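Side-chain contacts in cytochrome C-type biogenesis protein ccmF (Thermus thermophilus, PDB 6ZMQ), which is a membrane-bound cytochrome c heme lyase that binds heme and probably helps carry it across the membrane for cytochrome c maturation: residues L119-T122 with L123-L127; A300-L303 with L304-L308; G331-L334 with F335-L339. All coordinates share one frame; numbering follows the deposited sequence.

Interaction 1: L119-T122 with L123-L127; sequences LLQT and LYTLL. With PTY (phosphatidylethanolamine), chain F.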
loop_
_atom_site.group_PDB
_atom_site.type_symbol
_atom_site.label_atom_id
_atom_site.label_comp_id
_atom_site.label_asym_id
_atom_site.label_seq_id
_atom_site.Cartn_x
_atom_site.Cartn_y
_atom_site.Cartn_z
ATOM N N LEU A 119 3.952 -2.963 -17.503
ATOM C CA LEU A 119 5.297 -2.416 -17.688
ATOM C C LEU A 119 6.169 -2.611 -16.456
ATOM O O LEU A 119 7.341 -2.991 -16.574
ATOM C CB LEU A 119 5.233 -0.931 -18.050
ATOM C CG LEU A 119 6.607 -0.355 -18.384
ATOM C CD1 LEU A 119 6.452 0.394 -19.606
ATOM C CD2 LEU A 119 7.181 0.601 -17.324
ATOM N N LEU A 120 5.631 -2.328 -15.269
ATOM C CA LEU A 120 6.412 -2.523 -14.056
ATOM C C LEU A 120 6.621 -4.004 -13.760
ATOM O O LEU A 120 7.666 -4.370 -13.197
ATOM C CB LEU A 120 5.738 -1.795 -12.889
ATOM C CG LEU A 120 5.685 -0.266 -13.015
ATOM C CD1 LEU A 120 5.227 0.400 -11.724
ATOM C CD2 LEU A 120 7.024 0.320 -13.480
ATOM N N GLN A 121 5.692 -4.860 -14.216
ATOM C CA GLN A 121 5.917 -6.303 -14.220
ATOM C C GLN A 121 7.095 -6.691 -15.109
ATOM O O GLN A 121 7.958 -7.478 -14.694
ATOM C CB GLN A 121 4.660 -7.031 -14.691
ATOM C CG GLN A 121 3.944 -7.784 -13.601
ATOM C CD GLN A 121 4.670 -9.042 -13.198
ATOM O OE1 GLN A 121 5.476 -9.597 -13.950
ATOM N NE2 GLN A 121 4.365 -9.524 -12.010
ATOM N N THR A 122 7.142 -6.145 -16.333
ATOM C CA THR A 122 8.226 -6.474 -17.255
ATOM C C THR A 122 9.568 -5.931 -16.772
ATOM O O THR A 122 10.608 -6.573 -16.975
ATOM C CB THR A 122 7.932 -5.947 -18.658
ATOM O OG1 THR A 122 7.617 -4.555 -18.600
ATOM C CG2 THR A 122 6.818 -6.728 -19.367
ATOM N N LEU A 123 9.562 -4.750 -16.134
ATOM C CA LEU A 123 10.793 -4.189 -15.577
ATOM C C LEU A 123 11.320 -5.047 -14.433
ATOM O O LEU A 123 12.524 -5.324 -14.357
ATOM C CB LEU A 123 10.565 -2.749 -15.104
ATOM C CG LEU A 123 11.559 -2.185 -14.065
ATOM C CD1 LEU A 123 12.878 -1.761 -14.718
ATOM C CD2 LEU A 123 10.969 -1.042 -13.248
ATOM N N TYR A 124 10.424 -5.497 -13.542
ATOM C CA TYR A 124 10.852 -6.313 -12.410
ATOM C C TYR A 124 11.304 -7.701 -12.863
ATOM O O TYR A 124 12.247 -8.274 -12.296
ATOM C CB TYR A 124 9.719 -6.404 -11.390
ATOM C CG TYR A 124 9.792 -5.337 -10.312
ATOM C CD1 TYR A 124 9.827 -3.981 -10.651
ATOM C CD2 TYR A 124 9.800 -5.677 -8.958
ATOM C CE1 TYR A 124 9.871 -2.996 -9.675
ATOM C CE2 TYR A 124 9.861 -4.686 -7.972
ATOM C CZ TYR A 124 9.884 -3.355 -8.343
ATOM O OH TYR A 124 9.939 -2.365 -7.388
ATOM N N THR A 125 10.676 -8.230 -13.923
ATOM C CA THR A 125 11.116 -9.502 -14.491
ATOM C C THR A 125 12.470 -9.346 -15.182
ATOM O O THR A 125 13.306 -10.257 -15.142
ATOM C CB THR A 125 10.058 -10.026 -15.465
ATOM O OG1 THR A 125 8.781 -10.032 -14.820
ATOM C CG2 THR A 125 10.361 -11.459 -15.911
ATOM N N LEU A 126 12.720 -8.173 -15.777
ATOM C CA LEU A 126 14.033 -7.871 -16.351
ATOM C C LEU A 126 15.118 -7.768 -15.278
ATOM O O LEU A 126 16.228 -8.286 -15.458
ATOM C CB LEU A 126 13.975 -6.567 -17.154
ATOM C CG LEU A 126 15.276 -6.160 -17.868
ATOM C CD1 LEU A 126 15.791 -7.274 -18.782
ATOM C CD2 LEU A 126 15.180 -4.822 -18.611
ATOM N N LEU A 127 14.820 -7.088 -14.166
ATOM C CA LEU A 127 15.776 -6.932 -13.070
ATOM C C LEU A 127 15.993 -8.217 -12.284
ATOM O O LEU A 127 17.023 -8.345 -11.609
ATOM C CB LEU A 127 15.311 -5.832 -12.112
ATOM C CG LEU A 127 15.247 -4.414 -12.689
ATOM C CD1 LEU A 127 14.681 -3.402 -11.690
ATOM C CD2 LEU A 127 16.609 -3.977 -13.222
HETATM C C1 PTY F . 16.053 -5.545 -6.117
HETATM C C2 PTY F . 19.196 -10.956 -1.968
HETATM C C3 PTY F . 19.766 -10.333 -3.243
HETATM O O4 PTY F . 15.182 -4.843 -6.955
HETATM C C5 PTY F . 18.494 -6.117 -5.771
HETATM C C6 PTY F . 17.480 -5.330 -6.612
HETATM O O7 PTY F . 17.750 -3.960 -6.489
HETATM C C8 PTY F . 18.348 -3.310 -7.580
HETATM O O10 PTY F . 19.275 -3.796 -8.139
HETATM C C11 PTY F . 17.805 -1.953 -8.040
HETATM C C12 PTY F . 18.419 -1.566 -9.387
HETATM C C13 PTY F . 17.872 -0.231 -9.903
HETATM C C14 PTY F . 18.227 0.906 -8.941
HETATM C C15 PTY F . 18.049 2.262 -9.627
HETATM C C16 PTY F . 17.786 3.315 -8.550
HETATM C C17 PTY F . 16.973 4.485 -9.111
HETATM C C18 PTY F . 15.523 4.539 -8.601
HETATM C C19 PTY F . 15.345 4.060 -7.156
HETATM C C20 PTY F . 14.343 4.942 -6.403
HETATM C C21 PTY F . 12.916 4.748 -6.925
HETATM C C22 PTY F . 11.964 5.653 -6.133
HETATM C C23 PTY F . 10.531 5.110 -6.115
HETATM C C24 PTY F . 9.643 5.975 -7.018
HETATM C C25 PTY F . 8.343 6.345 -6.296
HETATM C C26 PTY F . 7.572 7.406 -7.086
HETATM C C27 PTY F . 6.686 8.211 -6.137
HETATM C C28 PTY F . 6.497 9.611 -6.719
HETATM C C29 PTY F . 6.380 10.639 -5.597
HETATM C C30 PTY F . 14.053 -4.297 -6.332
HETATM C C31 PTY F . 13.166 -3.300 -7.082
HETATM O O30 PTY F . 13.769 -4.618 -5.226
HETATM C C32 PTY F . 13.925 -2.089 -7.625
HETATM C C33 PTY F . 12.907 -1.079 -8.160
HETATM C C34 PTY F . 13.248 0.330 -7.677
HETATM C C35 PTY F . 11.950 1.124 -7.533
HETATM C C36 PTY F . 11.333 1.336 -8.918
HETATM C C37 PTY F . 10.560 2.660 -8.964
HETATM C C38 PTY F . 9.948 2.895 -10.349
HETATM C C39 PTY F . 9.101 4.168 -10.386
HETATM C C40 PTY F . 9.264 4.858 -11.740
HETATM C C41 PTY F . 8.566 6.217 -11.739
HETATM C C42 PTY F . 9.553 7.279 -11.260
HETATM C C43 PTY F . 9.800 8.271 -12.394
HETATM C C44 PTY F . 10.225 9.599 -11.773
HETATM P P1 PTY F . 19.331 -8.521 -5.098
HETATM O O11 PTY F . 18.990 -9.238 -3.651
HETATM O O12 PTY F . 19.481 -9.605 -6.139
HETATM O O13 PTY F . 20.658 -7.808 -4.988
HETATM O O14 PTY F . 18.132 -7.457 -5.533
HETATM N N1 PTY F . 20.173 -11.874 -1.408
#

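Interaction 2: A300-L303 with L304-L308; sequences AATL and LGTFL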
loop_
_atom_site.group_PDB
_atom_site.type_symbol
_atom_site.label_atom_id
_atom_site.label_comp_id
_atom_site.label_asym_id
_atom_site.label_seq_id
_atom_site.Cartn_x
_atom_site.Cartn_y
_atom_site.Cartn_z
ATOM N N ALA A 300 -1.375 -12.944 -4.130
ATOM C CA ALA A 300 -2.697 -12.872 -4.757
ATOM C C ALA A 300 -3.589 -11.820 -4.092
ATOM O O ALA A 300 -4.453 -11.214 -4.758
ATOM C CB ALA A 300 -3.369 -14.239 -4.723
ATOM N N ALA A 301 -3.374 -11.574 -2.792
ATOM C CA ALA A 301 -4.023 -10.467 -2.104
ATOM C C ALA A 301 -3.615 -9.133 -2.705
ATOM O O ALA A 301 -4.465 -8.264 -2.924
ATOM C CB ALA A 301 -3.673 -10.517 -0.619
ATOM N N THR A 302 -2.313 -8.961 -2.982
ATOM C CA THR A 302 -1.825 -7.729 -3.595
ATOM C C THR A 302 -2.339 -7.570 -5.019
ATOM O O THR A 302 -2.557 -6.438 -5.460
ATOM C CB THR A 302 -0.293 -7.676 -3.577
ATOM O OG1 THR A 302 0.181 -7.886 -2.246
ATOM C CG2 THR A 302 0.180 -6.300 -4.017
ATOM N N LEU A 303 -2.566 -8.687 -5.726
ATOM C CA LEU A 303 -3.248 -8.653 -7.024
ATOM C C LEU A 303 -4.647 -8.059 -6.913
ATOM O O LEU A 303 -4.979 -7.075 -7.590
ATOM C CB LEU A 303 -3.338 -10.055 -7.629
ATOM C CG LEU A 303 -4.262 -10.092 -8.856
ATOM C CD1 LEU A 303 -3.622 -9.481 -10.110
ATOM C CD2 LEU A 303 -4.793 -11.482 -9.087
ATOM N N LEU A 304 -5.474 -8.648 -6.041
ATOM C CA LEU A 304 -6.860 -8.207 -5.934
ATOM C C LEU A 304 -6.979 -6.849 -5.238
ATOM O O LEU A 304 -8.006 -6.174 -5.372
ATOM C CB LEU A 304 -7.699 -9.274 -5.222
ATOM C CG LEU A 304 -9.136 -9.506 -5.731
ATOM C CD1 LEU A 304 -9.255 -9.288 -7.245
ATOM C CD2 LEU A 304 -9.655 -10.909 -5.374
ATOM N N GLY A 305 -5.953 -6.436 -4.492
ATOM C CA GLY A 305 -5.923 -5.087 -3.956
ATOM C C GLY A 305 -5.492 -4.050 -4.972
ATOM O O GLY A 305 -5.937 -2.900 -4.914
ATOM N N THR A 306 -4.609 -4.425 -5.905
ATOM C CA THR A 306 -4.169 -3.453 -6.897
ATOM C C THR A 306 -5.213 -3.285 -7.992
ATOM O O THR A 306 -5.305 -2.216 -8.606
ATOM C CB THR A 306 -2.841 -3.867 -7.525
ATOM O OG1 THR A 306 -2.833 -5.277 -7.758
ATOM C CG2 THR A 306 -1.701 -3.563 -6.588
ATOM N N PHE A 307 -5.990 -4.339 -8.263
ATOM C CA PHE A 307 -7.087 -4.227 -9.218
ATOM C C PHE A 307 -8.228 -3.365 -8.676
ATOM O O PHE A 307 -8.924 -2.707 -9.461
ATOM C CB PHE A 307 -7.560 -5.640 -9.595
ATOM C CG PHE A 307 -8.977 -5.726 -10.101
ATOM C CD1 PHE A 307 -9.309 -5.263 -11.368
ATOM C CD2 PHE A 307 -9.966 -6.318 -9.331
ATOM C CE1 PHE A 307 -10.609 -5.357 -11.842
ATOM C CE2 PHE A 307 -11.273 -6.419 -9.801
ATOM C CZ PHE A 307 -11.591 -5.934 -11.058
ATOM N N LEU A 308 -8.390 -3.286 -7.358
ATOM C CA LEU A 308 -9.564 -2.642 -6.786
ATOM C C LEU A 308 -9.179 -1.504 -5.845
ATOM O O LEU A 308 -9.803 -1.314 -4.799
ATOM C CB LEU A 308 -10.440 -3.650 -6.048
ATOM C CG LEU A 308 -11.510 -4.408 -6.834
ATOM C CD1 LEU A 308 -12.035 -5.560 -5.982
ATOM C CD2 LEU A 308 -12.628 -3.497 -7.317
#

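Interaction 3: G331-L334 with F335-L339; sequences GFFL and FATGL. With PTY (phosphatidylethanolamine), chain E.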
loop_
_atom_site.group_PDB
_atom_site.type_symbol
_atom_site.label_atom_id
_atom_site.label_comp_id
_atom_site.label_asym_id
_atom_site.label_seq_id
_atom_site.Cartn_x
_atom_site.Cartn_y
_atom_site.Cartn_z
ATOM N N GLY A 331 -10.474 -14.980 -12.264
ATOM C CA GLY A 331 -9.843 -16.212 -12.725
ATOM C C GLY A 331 -8.340 -16.245 -12.504
ATOM O O GLY A 331 -7.775 -17.289 -12.165
ATOM N N PHE A 332 -7.682 -15.093 -12.658
ATOM C CA PHE A 332 -6.245 -14.992 -12.407
ATOM C C PHE A 332 -5.923 -15.182 -10.924
ATOM O O PHE A 332 -4.947 -15.866 -10.578
ATOM C CB PHE A 332 -5.729 -13.639 -12.905
ATOM C CG PHE A 332 -4.233 -13.498 -12.852
ATOM C CD1 PHE A 332 -3.402 -14.527 -13.269
ATOM C CD2 PHE A 332 -3.657 -12.347 -12.346
ATOM C CE1 PHE A 332 -2.014 -14.388 -13.206
ATOM C CE2 PHE A 332 -2.275 -12.201 -12.265
ATOM C CZ PHE A 332 -1.454 -13.222 -12.697
ATOM N N PHE A 333 -6.729 -14.571 -10.039
ATOM C CA PHE A 333 -6.581 -14.714 -8.587
ATOM C C PHE A 333 -6.761 -16.163 -8.146
ATOM O O PHE A 333 -5.996 -16.675 -7.309
ATOM C CB PHE A 333 -7.601 -13.800 -7.887
ATOM C CG PHE A 333 -7.683 -13.973 -6.377
ATOM C CD1 PHE A 333 -6.785 -13.309 -5.555
ATOM C CD2 PHE A 333 -8.671 -14.765 -5.781
ATOM C CE1 PHE A 333 -6.847 -13.438 -4.172
ATOM C CE2 PHE A 333 -8.729 -14.907 -4.401
ATOM C CZ PHE A 333 -7.816 -14.240 -3.598
ATOM N N LEU A 334 -7.818 -16.808 -8.667
ATOM C CA LEU A 334 -8.089 -18.218 -8.403
ATOM C C LEU A 334 -6.939 -19.101 -8.868
ATOM O O LEU A 334 -6.535 -20.026 -8.150
ATOM C CB LEU A 334 -9.388 -18.628 -9.101
ATOM C CG LEU A 334 -10.705 -18.336 -8.384
ATOM C CD1 LEU A 334 -11.902 -18.759 -9.228
ATOM C CD2 LEU A 334 -10.720 -19.038 -7.048
ATOM N N PHE A 335 -6.371 -18.785 -10.042
ATOM C CA PHE A 335 -5.216 -19.511 -10.568
ATOM C C PHE A 335 -3.992 -19.363 -9.666
ATOM O O PHE A 335 -3.317 -20.358 -9.369
ATOM C CB PHE A 335 -4.927 -19.018 -11.994
ATOM C CG PHE A 335 -3.695 -19.610 -12.623
ATOM C CD1 PHE A 335 -3.749 -20.863 -13.218
ATOM C CD2 PHE A 335 -2.487 -18.914 -12.629
ATOM C CE1 PHE A 335 -2.623 -21.418 -13.797
ATOM C CE2 PHE A 335 -1.361 -19.465 -13.195
ATOM C CZ PHE A 335 -1.428 -20.718 -13.783
ATOM N N ALA A 336 -3.716 -18.137 -9.202
ATOM C CA ALA A 336 -2.526 -17.857 -8.392
ATOM C C ALA A 336 -2.578 -18.550 -7.028
ATOM O O ALA A 336 -1.628 -19.260 -6.641
ATOM C CB ALA A 336 -2.357 -16.346 -8.225
ATOM N N THR A 337 -3.672 -18.324 -6.274
ATOM C CA THR A 337 -3.863 -18.999 -4.984
ATOM C C THR A 337 -3.911 -20.519 -5.114
ATOM O O THR A 337 -3.299 -21.227 -4.296
ATOM C CB THR A 337 -5.130 -18.502 -4.266
ATOM O OG1 THR A 337 -6.174 -18.231 -5.210
ATOM C CG2 THR A 337 -4.863 -17.321 -3.353
ATOM N N GLY A 338 -4.592 -21.031 -6.154
ATOM C CA GLY A 338 -4.694 -22.468 -6.335
ATOM C C GLY A 338 -3.366 -23.108 -6.677
ATOM O O GLY A 338 -3.041 -24.178 -6.170
ATOM N N LEU A 339 -2.554 -22.423 -7.490
ATOM C CA LEU A 339 -1.255 -22.956 -7.891
ATOM C C LEU A 339 -0.273 -23.007 -6.724
ATOM O O LEU A 339 0.328 -24.067 -6.467
ATOM C CB LEU A 339 -0.699 -22.112 -9.038
ATOM C CG LEU A 339 0.796 -22.137 -9.339
ATOM C CD1 LEU A 339 1.181 -23.491 -9.911
ATOM C CD2 LEU A 339 1.192 -21.007 -10.285
HETATM C C1 PTY E . -15.798 -13.219 -21.505
HETATM C C2 PTY E . -22.832 -11.902 -21.357
HETATM C C3 PTY E . -21.811 -11.832 -20.221
HETATM O O4 PTY E . -15.064 -12.107 -21.928
HETATM C C5 PTY E . -16.936 -12.396 -19.400
HETATM C C6 PTY E . -15.865 -13.341 -19.979
HETATM O O7 PTY E . -14.597 -13.138 -19.378
HETATM C C8 PTY E . -13.866 -14.309 -19.053
HETATM O O10 PTY E . -14.291 -15.368 -19.370
HETATM C C11 PTY E . -12.529 -14.250 -18.287
HETATM C C12 PTY E . -11.820 -15.620 -18.209
HETATM C C13 PTY E . -10.846 -15.733 -17.016
HETATM C C14 PTY E . -9.503 -16.396 -17.367
HETATM C C15 PTY E . -8.347 -15.842 -16.519
HETATM C C16 PTY E . -7.226 -16.868 -16.270
HETATM C C17 PTY E . -5.883 -16.349 -16.811
HETATM C C18 PTY E . -4.667 -16.895 -16.047
HETATM C C19 PTY E . -3.368 -16.519 -16.771
HETATM C C20 PTY E . -2.185 -17.336 -16.233
HETATM C C21 PTY E . -1.057 -17.417 -17.268
HETATM C C22 PTY E . -0.431 -18.818 -17.291
HETATM C C23 PTY E . 0.613 -18.969 -16.179
HETATM C C24 PTY E . 1.335 -20.317 -16.299
HETATM C C25 PTY E . 2.530 -20.410 -15.345
HETATM C C26 PTY E . 2.323 -21.559 -14.355
HETATM C C27 PTY E . 3.647 -22.261 -14.056
HETATM C C28 PTY E . 3.501 -23.024 -12.743
HETATM C C29 PTY E . 4.501 -24.172 -12.664
HETATM C C30 PTY E . -14.511 -12.288 -23.203
HETATM C C31 PTY E . -13.212 -13.079 -23.355
HETATM O O30 PTY E . -15.055 -11.847 -24.161
HETATM C C32 PTY E . -12.163 -12.521 -22.392
HETATM C C33 PTY E . -10.934 -13.429 -22.312
HETATM C C34 PTY E . -9.823 -12.718 -21.534
HETATM C C35 PTY E . -8.613 -13.643 -21.380
HETATM C C36 PTY E . -7.320 -12.834 -21.253
HETATM C C37 PTY E . -6.149 -13.657 -21.791
HETATM C C38 PTY E . -5.128 -13.892 -20.677
HETATM C C39 PTY E . -4.047 -14.879 -21.121
HETATM C C40 PTY E . -4.283 -16.231 -20.446
HETATM C C41 PTY E . -3.063 -17.142 -20.590
HETATM C C42 PTY E . -3.205 -18.007 -21.842
HETATM C C43 PTY E . -2.339 -19.255 -21.698
HETATM C C44 PTY E . -1.095 -19.084 -22.564
HETATM P P1 PTY E . -19.347 -12.665 -20.530
HETATM O O11 PTY E . -20.541 -11.544 -20.738
HETATM O O12 PTY E . -19.677 -13.527 -19.336
HETATM O O13 PTY E . -19.323 -13.544 -21.756
HETATM O O14 PTY E . -17.862 -11.949 -20.362
HETATM N N1 PTY E . -23.468 -13.207 -21.352
#

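Interaction 1: L119-T122 with L123-L127
Thr125 leans back one turn of helix 110-129 onto Gln121, and the polar part gathers at Gln121 O. Gln121 O takes two donors from Thr125: OG1 at 2.7 Å and the amide N at 2.9 Å, arriving from opposite faces of the carbonyl plane. The hydroxyl comes from above the plane, 36° out of it, because OG1 stands beside the threonine's own backbone N (chi1 -52°). Threonine suits such a site, since its hydroxyl is satisfied by the helix itself and its methyl is left for packing. Thr122 OG1 instead lies 2.6 Å from Leu119 O, three residues back, and also bonds Gly118 O; Leu119 O takes a second bond from Leu123 N on the same face.

The apolar part is lighter: Leu120 and Leu123 lie side by side, pointing the same way, with their CD2 atoms 4.2 Å apart. Tyr124 adds the lipid contact, its OH lying 3.3 Å from C33 of a phosphatidylethanolamine acyl chain, while C31 approaches the ring obliquely.

Around the helix, Leu120 and Tyr124 pack on helix 185-213, Gln121 reaches both that helix and helix 135-157, and Leu119 and Leu126 rest on phenylalanines of helix 61-81.

Interaction 2: A300-L303 with L304-L308
Leu303 carries much of this contact, which lies within helix 288-307, and its carbonyl ties it to the next turn: Phe307 N donates to Leu303 O at 3.0 Å, with a fairly straight N-H...O angle of 155°. The leucine side chain leaves in the other direction. Its CG is anti to the backbone N (chi1 170°), which carries the methyls toward Trp117 of helix 110-129, Phe197 of helix 185-213 and Phe332 of helix 325-345. A branched apolar residue fits a place where three helices converge.

Leu304 is the second large contributor. Its amide N bonds Ala300 O at 3.0 Å, and its CB lies 3.8 Å from the same oxygen. Its branched end packs on Phe333 of helix 325-345, and the small Ala300 beside it also meets that ring.

Thr306 supplies the polar element. Its OG1 sits between its own backbone N and carbonyl carbon, and from there it comes within 2.6 Å of Thr302 O and 2.8 Å of Leu303 O. One proton cannot be assigned between these two acceptors, and the placing of OG1 is somewhat doubtful. The amide is clearer, with Thr306 N 2.9 Å from Thr302 O. Across the turn Thr302 and Thr306 approach at a slant, CG2 to CG2 at 4.2 Å, while Thr302 OG1 bonds Ala298 O. With a valine in place of Thr306 the hydroxyl is gone, and whichever of Thr302 O and Leu303 O it serves would probably be left to backbone amide donors.

The chemistry implies division of labour: Thr302 spends its hydroxyl on a main-chain oxygen of its own helix, and Thr306 probably does likewise, which is consistent with the largely apolar surface, of methyls and the Phe307 ring, that this predicted membrane-spanning helix offers its neighbours.

Interaction 3: G331-L334 with F335-L339
Thr337 lies one turn beyond Phe333 on helix 325-345, a predicted transmembrane helix, and the pair shows the familiar intrahelical motif in which a threonine hydroxyl bonds the carbonyl four residues back. The same hydroxyl oxygen also stands over one face of the Phe333 ring, 4.2 Å above its plane and displaced toward the rim. Phe333 therefore presents its carbonyl and one ring face to a single side chain. Thr337, with its small methyl turned to Ala300, suits the close approach of helix 288-307.

Phe332 and Phe335 belong to another side of the helix, where a phosphatidylethanolamine acyl chain runs past. Both have CG anti to the backbone N (chi1 -173° and 176°), which sets the rings out along the lipid. Phe335 turns a face to it: C20 lies over that face, off centre, and CZ comes within 3.6 Å of C23. The edge of the same ring faces Phe332 O. The Phe332 ring meets the lipid at a slant, CD1 being 3.9 Å from C18, and it also stacks with Phe151. Flat apolar rings suit a flexible hydrocarbon chain, which can lie along them and touch each through several carbons.

Glycine suits position 331 because the lipid runs past its backbone, and a CB there would probably run into lipid C13; the carbonyl C of Gly331 lies 4.0 Å from C16. Further along, Leu339 CD1 touches C28 at 3.7 Å, extending the apolar strip. The carbonyl of Ala336 accepts a hydrogen bond from Tyr204 OH of helix 185-213.

Phe333 O is gripped by two donors of Thr337, OG1 at 2.6 Å and N at 3.0 Å, which reach it from opposite faces of the carbonyl plane.

How the interactions relate
From the N terminus the three contacts follow in series: interaction 1 on helix 110-129, interaction 2 on helix 288-307 and interaction 3 on helix 325-345. Each joins neighbouring turns of a single helix, so none closes a long loop and none nests in or crosses another. Interactions 2 and 3, on successive helices, touch directly: Leu303 CD2 lies 3.6 Å from Phe332 CD2, and Ala300 CB 3.7 Å from Thr337 CG2. Interaction 1 stands apart, its nearest atoms about 8 Å from interaction 2 and about 7 Å from interaction 3. Helix 185-213 is a common neighbour of all three, and helix 110-129 reaches interaction 2 through a residue outside the segments of interaction 1.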